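Local coordinates for protein glutaryl-CoA dehydrogenase (Mycobacterium smegmatis, PDB 3SF6) that belongs to the acyl-CoA dehydrogenase family of flavoproteins and holds dihydroflavine-adenine dinucleotide in an assembly of four chains, at residues M79-G83 / Y84-G88; A87-S90 / A91-G95; A119-A122 / I123-G127. All blocks are in the same frame, centred on the assembly; numbering follows the deposited sequence.

Contact 1: residues M79-G83 / Y84-G88; sequences MHLKG and YGCAG
Gly83 and Cys86 close a type I' beta turn over Tyr84 and Gly85, and the chain on either side doubles back until Lys82 lies beside Gly88 and Met79 beside Ala87. The turn is fastened by Cys86 N donating to Gly83 O over 2.9 Å at 160°, with the donor well above the carbonyl plane. Further down, Gly88 N reaches Leu81 O at 2.9 Å, but this second bond is bent and weak. A water fills in between the two: it accepts from Gly83 N and donates to Cys86 O, 2.8 Å from each, so backbone atoms that do not meet directly are still tied across the loop.

Cys86 points its side chain in at the facing arm. Its CB is equally close to Leu81 O and Gly83 O, 3.2 Å from each, and because SG is turned anti to the carbonyl carbon (chi1 -65°) the sulfur comes alongside Leu81 CB at 4.0 Å. The two side chains leave the loop on the same side and continue onto Met120 of helix 106-126. The ring of Tyr84 lies out at the tip, with Lys82 O at its edge, 3.7 Å from CD2, while the side chain also touches Lys132, Asp133 and Leu136 of helix 129-140. At the other end, the methyl CB of Ala87 sits 3.6 Å from Met79 O. The whole is a hairpin-like loop without regular strands, tipped by a type I' turn, in the link between helices 64-73 and 91-104 of the acyl-CoA dehydrogenase N-terminal domain.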
loop_
_atom_site.group_PDB
_atom_site.type_symbol
_atom_site.label_atom_id
_atom_site.label_comp_id
_atom_site.label_asym_id
_atom_site.label_seq_id
_atom_site.Cartn_x
_atom_site.Cartn_y
_atom_site.Cartn_z
ATOM N N MET A 79 -14.022 24.442 -24.591
ATOM C CA MET A 79 -12.935 25.360 -24.228
ATOM C C MET A 79 -11.639 25.193 -25.008
ATOM O O MET A 79 -10.964 26.201 -25.302
ATOM C CB MET A 79 -12.611 25.244 -22.734
ATOM C CG MET A 79 -13.666 25.832 -21.835
ATOM S SD MET A 79 -13.273 25.727 -20.080
ATOM C CE MET A 79 -13.794 24.045 -19.678
ATOM N N HIS A 80 -11.267 23.938 -25.316
ATOM C CA HIS A 80 -10.008 23.666 -25.942
ATOM C C HIS A 80 -10.128 23.609 -27.463
ATOM O O HIS A 80 -9.117 23.427 -28.150
ATOM C CB HIS A 80 -9.386 22.358 -25.419
ATOM C CG HIS A 80 -7.979 22.162 -25.874
ATOM N ND1 HIS A 80 -7.604 21.108 -26.689
ATOM C CD2 HIS A 80 -6.867 22.917 -25.697
ATOM C CE1 HIS A 80 -6.320 21.221 -26.979
ATOM N NE2 HIS A 80 -5.845 22.304 -26.387
ATOM N N LEU A 81 -11.326 23.841 -28.002
ATOM C CA LEU A 81 -11.541 23.806 -29.452
ATOM C C LEU A 81 -11.418 25.204 -29.997
ATOM O O LEU A 81 -11.657 26.177 -29.267
ATOM C CB LEU A 81 -12.934 23.258 -29.789
ATOM C CG LEU A 81 -13.206 21.841 -29.324
ATOM C CD1 LEU A 81 -14.674 21.408 -29.588
ATOM C CD2 LEU A 81 -12.243 20.828 -29.966
ATOM N N LYS A 82 -11.077 25.286 -31.271
ATOM C CA LYS A 82 -10.935 26.563 -31.971
ATOM C C LYS A 82 -12.114 26.817 -32.913
ATOM O O LYS A 82 -12.583 25.921 -33.617
ATOM C CB LYS A 82 -9.615 26.590 -32.729
ATOM C CG LYS A 82 -8.418 26.790 -31.771
ATOM C CD LYS A 82 -7.098 26.892 -32.468
ATOM C CE LYS A 82 -5.974 27.163 -31.483
ATOM N NZ LYS A 82 -5.928 26.157 -30.378
ATOM N N GLY A 83 -12.597 28.046 -32.916
ATOM C CA GLY A 83 -13.666 28.430 -33.830
ATOM C C GLY A 83 -15.063 28.127 -33.290
ATOM O O GLY A 83 -15.217 27.620 -32.174
ATOM N N TYR A 84 -16.081 28.494 -34.083
ATOM C CA TYR A 84 -17.495 28.142 -33.759
ATOM C C TYR A 84 -17.995 28.678 -32.412
ATOM O O TYR A 84 -18.873 28.055 -31.785
ATOM C CB TYR A 84 -17.693 26.619 -33.850
ATOM C CG TYR A 84 -17.155 26.037 -35.126
ATOM C CD1 TYR A 84 -17.899 26.063 -36.307
ATOM C CD2 TYR A 84 -15.864 25.494 -35.178
ATOM C CE1 TYR A 84 -17.372 25.546 -37.506
ATOM C CE2 TYR A 84 -15.348 24.989 -36.347
ATOM C CZ TYR A 84 -16.078 25.026 -37.514
ATOM O OH TYR A 84 -15.561 24.531 -38.711
ATOM N N GLY A 85 -17.432 29.793 -31.944
ATOM C CA GLY A 85 -17.798 30.352 -30.654
ATOM C C GLY A 85 -17.052 29.771 -29.463
ATOM O O GLY A 85 -17.315 30.165 -28.314
ATOM N N CYS A 86 -16.113 28.858 -29.711
ATOM C CA CYS A 86 -15.349 28.206 -28.627
ATOM C C CYS A 86 -14.188 29.084 -28.178
ATOM O O CYS A 86 -13.722 29.925 -28.947
ATOM C CB CYS A 86 -14.792 26.875 -29.095
ATOM S SG CYS A 86 -16.060 25.662 -29.487
ATOM N N ALA A 87 -13.714 28.867 -26.958
ATOM C CA ALA A 87 -12.681 29.725 -26.317
ATOM C C ALA A 87 -11.300 29.617 -26.953
ATOM O O ALA A 87 -10.518 30.601 -26.944
ATOM C CB ALA A 87 -12.574 29.403 -24.823
ATOM N N GLY A 88 -10.974 28.463 -27.539
ATOM C CA GLY A 88 -9.645 28.283 -28.119
ATOM C C GLY A 88 -8.510 28.448 -27.138
ATOM O O GLY A 88 -7.422 28.952 -27.495
HETATM O O HOH W 1 -11.917 29.995 -31.066
#

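Contact 2: residues A87-S90 / A91-G95; sequences AGMS and AVAYG
Ser90 turns its hydroxyl in over the first turn of the helix that starts at Ala91, and Met89 lays its thioether along the flank of the same turn. The serine OG stands between its own backbone N and carbonyl carbon (chi1 70°), which aims it forward at Ala93 N; the bond is 3.0 Å long and nearly straight at 164°. The Ala93 methyl lies close beside the hydroxyl, with CB 3.4 Å from Ser90 OG. From the backbone of the same residue, Ser90 O accepts from Tyr94 N at 2.9 Å, the ordinary first bond of the helix. One residue thus grips two successive amides, one by side chain and one by backbone.

Met89 points its CB toward the helix, with CG likewise set between backbone N and carbonyl carbon (chi1 71°). The chain runs out extended through chi2 and then bends at chi3, bringing SD against the Ala93-Tyr94 peptide, 3.6 Å from Ala93 C. Short of the sulfur, Met89 CG meets Tyr94 CB at 4.1 Å, and SD is 3.9 Å from Ala93 CB. Of the tyrosine side chain only CB takes part, since the ring leads away from the loop. Apolar contact between the residue before the N-cap and the fourth residue of the helix is the hydrophobic staple, and it accompanies the serine N-cap here.

Asp326 of helix 298-327 completes the cap: its two carboxylate oxygens accept from Ala91 N and Val92 N, so all four leading amides of helix 91-104 have acceptors. Around this start, Met89 and Ala93 lean on Ile37 of helix 32-49, Val92 packs on Leu319 and Arg323 of helix 298-327, and Ala91 and Tyr94 meet Phe263 of helix 252-286.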
loop_
_atom_site.group_PDB
_atom_site.type_symbol
_atom_site.label_atom_id
_atom_site.label_comp_id
_atom_site.label_asym_id
_atom_site.label_seq_id
_atom_site.Cartn_x
_atom_site.Cartn_y
_atom_site.Cartn_z
ATOM N N ALA A 87 -13.714 28.867 -26.958
ATOM C CA ALA A 87 -12.681 29.725 -26.317
ATOM C C ALA A 87 -11.300 29.617 -26.953
ATOM O O ALA A 87 -10.518 30.601 -26.944
ATOM C CB ALA A 87 -12.574 29.403 -24.823
ATOM N N GLY A 88 -10.974 28.463 -27.539
ATOM C CA GLY A 88 -9.645 28.283 -28.119
ATOM C C GLY A 88 -8.510 28.448 -27.138
ATOM O O GLY A 88 -7.422 28.952 -27.495
ATOM N N MET A 89 -8.734 28.059 -25.893
ATOM C CA MET A 89 -7.703 28.253 -24.887
ATOM C C MET A 89 -6.617 27.155 -24.978
ATOM O O MET A 89 -6.767 26.130 -25.647
ATOM C CB MET A 89 -8.276 28.366 -23.475
ATOM C CG MET A 89 -8.807 27.133 -22.901
ATOM S SD MET A 89 -9.576 27.333 -21.239
ATOM C CE MET A 89 -10.925 28.433 -21.430
ATOM N N SER A 90 -5.509 27.382 -24.298
ATOM C CA SER A 90 -4.413 26.384 -24.309
ATOM C C SER A 90 -4.788 25.148 -23.553
ATOM O O SER A 90 -5.754 25.145 -22.790
ATOM C CB SER A 90 -3.155 26.969 -23.687
ATOM O OG SER A 90 -3.309 27.148 -22.264
ATOM N N ALA A 91 -3.985 24.081 -23.763
ATOM C CA ALA A 91 -4.190 22.832 -23.039
ATOM C C ALA A 91 -4.048 23.062 -21.551
ATOM O O ALA A 91 -4.850 22.547 -20.774
ATOM C CB ALA A 91 -3.181 21.767 -23.504
ATOM N N VAL A 92 -3.027 23.808 -21.140
ATOM C CA VAL A 92 -2.854 24.086 -19.711
ATOM C C VAL A 92 -4.051 24.868 -19.137
ATOM O O VAL A 92 -4.550 24.540 -18.051
ATOM C CB VAL A 92 -1.513 24.771 -19.443
ATOM C CG1 VAL A 92 -1.408 25.268 -17.964
ATOM C CG2 VAL A 92 -0.339 23.771 -19.741
ATOM N N ALA A 93 -4.509 25.903 -19.843
ATOM C CA ALA A 93 -5.659 26.690 -19.312
ATOM C C ALA A 93 -6.930 25.831 -19.228
ATOM O O ALA A 93 -7.692 25.887 -18.237
ATOM C CB ALA A 93 -5.903 27.924 -20.174
ATOM N N TYR A 94 -7.159 25.013 -20.244
ATOM C CA TYR A 94 -8.267 24.074 -20.252
ATOM C C TYR A 94 -8.184 23.107 -19.085
ATOM O O TYR A 94 -9.153 22.862 -18.394
ATOM C CB TYR A 94 -8.279 23.293 -21.582
ATOM C CG TYR A 94 -9.230 22.112 -21.611
ATOM C CD1 TYR A 94 -10.577 22.282 -21.435
ATOM C CD2 TYR A 94 -8.750 20.805 -21.763
ATOM C CE1 TYR A 94 -11.453 21.169 -21.430
ATOM C CE2 TYR A 94 -9.622 19.693 -21.792
ATOM C CZ TYR A 94 -10.957 19.892 -21.607
ATOM O OH TYR A 94 -11.833 18.815 -21.652
ATOM N N GLY A 95 -6.993 22.585 -18.844
ATOM C CA GLY A 95 -6.766 21.706 -17.707
ATOM C C GLY A 95 -7.127 22.374 -16.411
ATOM O O GLY A 95 -7.812 21.805 -15.593
#

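Contact 3: residues A119-A122 / I123-G127; sequences AMYA and IHAFG
Ala122 offers its carbonyl to the last turn of the helix, and Phe126 comes to rest there. Phe126 N donates to Ala122 O over 2.9 Å with a noticeable bend, 143°, and the same oxygen has the phenylalanine CD2 beside it at 3.4 Å. With CG set beside its own backbone N (chi1 -52°), the Phe126 side chain is folded back toward Ala122 and packs obliquely against that oxygen.

Ile123 reaches back one turn to Ala119. Its amide bonds to Ala119 O at 3.3 Å, a long but straight link, and its CG1 branch runs back along the helix to within 3.6 Å of that oxygen. Next along, His124 N donates to Met120 O at 2.7 Å, the shortest bond of this run. The imidazole beyond it heads away, and its NE2 bonds to Lys82 O in the loop that precedes helix 91-104.

Tyr121 is held to Ala125 twice over. Its carbonyl accepts from Ala125 N at 2.8 Å, and its ring, one turn behind, offers a face to the Ala125 methyl: CB stands 4.3 Å from the Tyr121 ring centroid, 24° off the normal, a CH-pi contact displaced toward the CE2 rim. The same methyl also lies over the centre of a face of the Phe126 ring, so it is shared by two aromatic residues.

Gly127 then leaves helical geometry and ends helix 106-126. Helix 252-286 borders this end: Tyr121 packs on Cys257 and Glu260 and bonds through OH to Arg256, while Phe126 lies on Ala253 and Arg256. Ala119 and Met120 face helix 129-140 through Met139, with Met120 also on Leu136 and Ala140.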
loop_
_atom_site.group_PDB
_atom_site.type_symbol
_atom_site.label_atom_id
_atom_site.label_comp_id
_atom_site.label_asym_id
_atom_site.label_seq_id
_atom_site.Cartn_x
_atom_site.Cartn_y
_atom_site.Cartn_z
ATOM N N ALA A 119 -18.202 14.961 -27.826
ATOM C CA ALA A 119 -19.205 15.197 -28.889
ATOM C C ALA A 119 -18.785 16.317 -29.844
ATOM O O ALA A 119 -18.617 16.078 -31.064
ATOM C CB ALA A 119 -20.603 15.454 -28.307
ATOM N N MET A 120 -18.483 17.511 -29.322
ATOM C CA MET A 120 -18.002 18.585 -30.211
ATOM C C MET A 120 -16.682 18.230 -30.905
ATOM O O MET A 120 -16.495 18.473 -32.114
ATOM C CB MET A 120 -17.881 19.916 -29.463
ATOM C CG MET A 120 -19.204 20.536 -29.090
ATOM S SD MET A 120 -19.023 21.945 -27.936
ATOM C CE MET A 120 -18.511 23.206 -29.109
ATOM N N TYR A 121 -15.743 17.689 -30.144
ATOM C CA TYR A 121 -14.450 17.304 -30.707
ATOM C C TYR A 121 -14.627 16.350 -31.889
ATOM O O TYR A 121 -13.975 16.509 -32.924
ATOM C CB TYR A 121 -13.565 16.664 -29.656
ATOM C CG TYR A 121 -12.201 16.285 -30.220
ATOM C CD1 TYR A 121 -11.143 17.183 -30.234
ATOM C CD2 TYR A 121 -11.987 15.029 -30.727
ATOM C CE1 TYR A 121 -9.884 16.817 -30.760
ATOM C CE2 TYR A 121 -10.752 14.663 -31.263
ATOM C CZ TYR A 121 -9.727 15.552 -31.281
ATOM O OH TYR A 121 -8.534 15.124 -31.799
ATOM N N ALA A 122 -15.489 15.339 -31.731
ATOM C CA ALA A 122 -15.702 14.380 -32.805
ATOM C C ALA A 122 -16.153 15.079 -34.097
ATOM O O ALA A 122 -15.673 14.771 -35.193
ATOM C CB ALA A 122 -16.731 13.289 -32.398
ATOM N N ILE A 123 -17.120 15.974 -33.959
ATOM C CA ILE A 123 -17.657 16.744 -35.092
ATOM C C ILE A 123 -16.565 17.671 -35.665
ATOM O O ILE A 123 -16.364 17.753 -36.875
ATOM C CB ILE A 123 -18.930 17.502 -34.667
ATOM C CG1 ILE A 123 -20.062 16.512 -34.346
ATOM C CG2 ILE A 123 -19.380 18.449 -35.795
ATOM C CD1 ILE A 123 -21.302 17.161 -33.646
ATOM N N HIS A 124 -15.851 18.358 -34.772
ATOM C CA HIS A 124 -14.761 19.273 -35.156
ATOM C C HIS A 124 -13.675 18.532 -35.942
ATOM O O HIS A 124 -13.134 19.070 -36.939
ATOM C CB HIS A 124 -14.217 19.936 -33.899
ATOM C CG HIS A 124 -13.430 21.185 -34.130
ATOM N ND1 HIS A 124 -12.139 21.164 -34.630
ATOM C CD2 HIS A 124 -13.694 22.478 -33.810
ATOM C CE1 HIS A 124 -11.680 22.411 -34.687
ATOM N NE2 HIS A 124 -12.599 23.229 -34.194
ATOM N N ALA A 125 -13.336 17.320 -35.506
ATOM C CA ALA A 125 -12.210 16.558 -36.044
ATOM C C ALA A 125 -12.542 15.727 -37.269
ATOM O O ALA A 125 -11.688 15.577 -38.182
ATOM C CB ALA A 125 -11.620 15.639 -34.978
ATOM N N PHE A 126 -13.761 15.193 -37.312
ATOM C CA PHE A 126 -14.137 14.218 -38.330
ATOM C C PHE A 126 -15.363 14.571 -39.140
ATOM O O PHE A 126 -15.745 13.823 -40.041
ATOM C CB PHE A 126 -14.365 12.848 -37.666
ATOM C CG PHE A 126 -13.227 12.404 -36.812
ATOM C CD1 PHE A 126 -11.995 12.120 -37.365
ATOM C CD2 PHE A 126 -13.391 12.249 -35.439
ATOM C CE1 PHE A 126 -10.927 11.736 -36.582
ATOM C CE2 PHE A 126 -12.314 11.857 -34.666
ATOM C CZ PHE A 126 -11.110 11.595 -35.219
ATOM N N GLY A 127 -16.008 15.679 -38.792
ATOM C CA GLY A 127 -17.268 16.042 -39.408
ATOM C C GLY A 127 -17.059 16.736 -40.736
ATOM O O GLY A 127 -15.965 17.252 -41.055
#

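Overall arrangement
All three contacts lie in the acyl-CoA dehydrogenase N-terminal domain and follow the chain in order: the 79-88 loop, the start of helix 91-104, then the end of helix 106-126. Contacts 1 and 2 share Ala87 and Gly88, with centres 9 Å apart, and are further joined where Met79 O meets Met89 N at 3.0 Å. Contact 3 lies about 12 Å from contact 1, centre to centre, and is tied to it by apolar packing and one polar bond from the loop. Contacts 2 and 3 do not touch; their nearest atoms are about 8 Å apart. The loop of contact 1 therefore joins the beginning of one helix to the close of the next.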